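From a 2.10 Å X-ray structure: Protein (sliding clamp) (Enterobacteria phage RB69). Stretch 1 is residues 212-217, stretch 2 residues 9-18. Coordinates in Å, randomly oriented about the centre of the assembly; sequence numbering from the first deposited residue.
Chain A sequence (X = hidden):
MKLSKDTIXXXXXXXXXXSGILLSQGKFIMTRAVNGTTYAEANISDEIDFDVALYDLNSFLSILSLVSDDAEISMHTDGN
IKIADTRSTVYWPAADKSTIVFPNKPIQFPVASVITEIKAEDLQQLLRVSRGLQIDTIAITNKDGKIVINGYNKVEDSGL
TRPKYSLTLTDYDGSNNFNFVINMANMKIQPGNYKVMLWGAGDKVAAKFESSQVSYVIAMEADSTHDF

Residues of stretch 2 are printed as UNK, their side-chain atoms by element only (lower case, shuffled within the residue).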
# COMPACT_ATOMS: atom_id res chain seq x y z
N SER A 212 17.55 12.75 -23.05
CA SER A 212 16.85 13.30 -24.20
C SER A 212 15.57 14.00 -23.74
O SER A 212 14.97 14.75 -24.50
CB SER A 212 16.49 12.18 -25.17
OG SER A 212 15.67 11.21 -24.54
N GLN A 213 15.17 13.76 -22.50
CA GLN A 213 13.96 14.36 -21.95
C GLN A 213 14.14 15.47 -20.93
O GLN A 213 13.40 16.45 -20.93
CB GLN A 213 13.09 13.27 -21.31
CG GLN A 213 12.03 12.67 -22.23
CD GLN A 213 11.13 11.69 -21.50
OE1 GLN A 213 10.61 11.99 -20.41
NE2 GLN A 213 10.93 10.52 -22.10
N VAL A 214 15.12 15.33 -20.05
CA VAL A 214 15.33 16.33 -19.02
C VAL A 214 16.81 16.58 -18.69
O VAL A 214 17.65 15.70 -18.86
CB VAL A 214 14.61 15.91 -17.70
CG1 VAL A 214 14.83 16.96 -16.61
CG2 VAL A 214 13.13 15.73 -17.95
N SER A 215 17.11 17.79 -18.23
CA SER A 215 18.47 18.16 -17.84
C SER A 215 18.43 18.61 -16.39
O SER A 215 17.60 19.43 -16.03
CB SER A 215 19.01 19.29 -18.70
OG SER A 215 19.53 18.80 -19.93
N TYR A 216 19.32 18.07 -15.56
CA TYR A 216 19.37 18.46 -14.16
C TYR A 216 20.74 19.04 -13.83
O TYR A 216 21.75 18.60 -14.38
CB TYR A 216 19.16 17.27 -13.22
CG TYR A 216 17.88 16.49 -13.40
CD1 TYR A 216 17.81 15.45 -14.31
CD2 TYR A 216 16.76 16.74 -12.60
CE1 TYR A 216 16.66 14.67 -14.43
CE2 TYR A 216 15.60 15.96 -12.72
CZ TYR A 216 15.57 14.93 -13.63
OH TYR A 216 14.46 14.12 -13.73
N VAL A 217 20.75 20.03 -12.95
CA VAL A 217 22.00 20.63 -12.48
C VAL A 217 21.97 20.51 -10.96
O VAL A 217 21.07 21.04 -10.29
CB VAL A 217 22.15 22.11 -12.87
CG1 VAL A 217 23.37 22.71 -12.15
CG2 VAL A 217 22.34 22.24 -14.39
N UNK A 9 4.01 13.89 -16.79
CA UNK A 9 4.95 13.01 -16.11
C UNK A 9 6.23 13.75 -15.74
O UNK A 9 6.80 13.51 -14.67
c UNK A 9 5.28 11.80 -17.00
N UNK A 10 6.69 14.66 -16.59
CA UNK A 10 7.89 15.40 -16.27
C UNK A 10 7.60 16.42 -15.17
O UNK A 10 8.44 16.66 -14.30
c UNK A 10 8.89 15.05 -18.54
c UNK A 10 8.49 16.10 -17.50
c UNK A 10 9.72 16.91 -17.09
c UNK A 10 9.40 15.61 -19.88
N UNK A 11 6.41 17.00 -15.21
CA UNK A 11 6.02 17.97 -14.19
C UNK A 11 5.93 17.30 -12.82
O UNK A 11 6.16 17.94 -11.79
c UNK A 11 3.40 20.18 -16.02
c UNK A 11 4.78 19.74 -15.57
c UNK A 11 4.68 18.62 -14.55
c UNK A 11 5.57 20.91 -14.94
N UNK A 12 5.59 16.02 -12.82
CA UNK A 12 5.49 15.27 -11.58
C UNK A 12 6.89 15.06 -11.00
O UNK A 12 7.07 15.07 -9.78
c UNK A 12 2.55 11.62 -9.59
c UNK A 12 3.33 12.08 -10.85
c UNK A 12 4.08 13.39 -10.59
c UNK A 12 4.80 13.93 -11.82
n UNK A 12 1.43 12.56 -9.20
N UNK A 13 7.90 14.89 -11.86
CA UNK A 13 9.27 14.74 -11.36
C UNK A 13 9.72 16.07 -10.77
O UNK A 13 10.39 16.11 -9.74
n UNK A 13 12.11 13.41 -11.25
c UNK A 13 11.69 14.35 -12.08
o UNK A 13 12.44 15.23 -12.52
c UNK A 13 10.22 14.32 -12.50
N UNK A 14 9.33 17.17 -11.42
CA UNK A 14 9.67 18.51 -10.94
C UNK A 14 9.05 18.80 -9.56
O UNK A 14 9.71 19.38 -8.69
c UNK A 14 10.10 19.74 -13.16
c UNK A 14 10.84 18.67 -13.66
c UNK A 14 11.72 20.07 -15.44
c UNK A 14 9.19 19.57 -11.96
c UNK A 14 11.65 18.83 -14.80
c UNK A 14 10.18 20.97 -13.82
c UNK A 14 10.98 21.14 -14.95
N UNK A 15 7.80 18.39 -9.35
CA UNK A 15 7.13 18.62 -8.07
C UNK A 15 7.87 17.95 -6.91
O UNK A 15 7.72 18.35 -5.75
c UNK A 15 5.69 18.12 -8.12
N UNK A 16 8.66 16.92 -7.20
CA UNK A 16 9.40 16.25 -6.15
C UNK A 16 10.65 17.09 -5.82
O UNK A 16 11.28 16.91 -4.79
o UNK A 16 10.85 14.91 -7.55
c UNK A 16 9.82 14.85 -6.59
N UNK A 17 10.99 18.02 -6.72
CA UNK A 17 12.14 18.89 -6.49
C UNK A 17 11.70 20.14 -5.73
O UNK A 17 12.40 20.62 -4.84
c UNK A 17 13.39 18.07 -8.50
c UNK A 17 14.07 18.35 -9.81
c UNK A 17 13.92 20.33 -7.52
c UNK A 17 12.81 19.31 -7.81
N UNK A 18 10.53 20.66 -6.11
CA UNK A 18 9.94 21.86 -5.49
C UNK A 18 8.43 21.62 -5.63
O UNK A 18 7.93 21.43 -6.74
o UNK A 18 8.88 24.49 -4.92
c UNK A 18 10.35 23.12 -6.28
c UNK A 18 9.92 24.42 -5.58
n UNK A 18 10.72 25.47 -5.75

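Position 9 carries a single carbon beyond CA; this CB points sideways to stretch 1 and makes no contact with it. One carbon alone means Ala 9, a small residue that suits an exposed turn of helix.

Position 10 has four carbons, points toward stretch 1 and packs on Val 214. The fork at the first carbon and the two-carbon arm make it Ile 10. Its CG2 lies 3.7 Å from CG2 of Val 214, and the longer arm extends toward Gln 213. A branched, wholly apolar side chain fits this buried site.

Position 11 also has four carbons, but the fork comes at the second: Leu 11, apolar and buried, out of reach of stretch 1.

At position 12 four carbons run in a row to a nitrogen, which identifies Lys 12. It makes no contact here; a charged amine suits its exposed position.

Position 13 shows two carbons, the second bearing one oxygen and one nitrogen. The oxygen approaches Tyr 216 closely, and the amide is that of Asn 13. The hydroxyl OH of Tyr 216 donates to OD1 of Asn 13 at 2.6 Å, a short hydrogen bond near the plane of the tyrosine ring. An amide suits the place because its carbonyl accepts this proton while its ND2 is bonded elsewhere in the structure.

Position 14 has one carbon followed by a six-carbon ring without a hydroxyl. CB points sideways, but the ring reaches Val 214 with its edge. This is Phe 14, whose CE1 lies 4.1 Å from CG1 of Val 214; an apolar ring suits a buried site beside a valine methyl.

Position 15 has one carbon, far from stretch 1: Ala 15, its small methyl at home in a partly exposed position. Position 16 has one carbon and one oxygen and does not touch stretch 1, hence Ser 16; its OG donates to the backbone O of Asn 13 at 2.5 Å, a local bond that a short hydroxyl side chain can readily make.

Position 17 again has four carbons forked at the first, with a two-carbon arm. It points toward stretch 1, and a carbon lies at the edge of the Tyr 216 ring. This is Ile 17, its CD1 4.1 Å from CE2 of Tyr 216, an apolar contact suited to a buried side chain.

Position 18 has two carbons, the second with an oxygen and a nitrogen: Asn 18. Though buried, it is out of reach, and both polar atoms are hydrogen-bonded outside this contact.

The contact is therefore chiefly apolar. Val 214 packs against Ile 10 and Phe 14, about one helical turn apart, while Tyr 216 touches Ile 17. The hydrogen bond from Tyr 216 OH to Asn 13 OD1 adds a directional polar link to the apolar packing.

Stretch 2 9-18: AILKNFASIN
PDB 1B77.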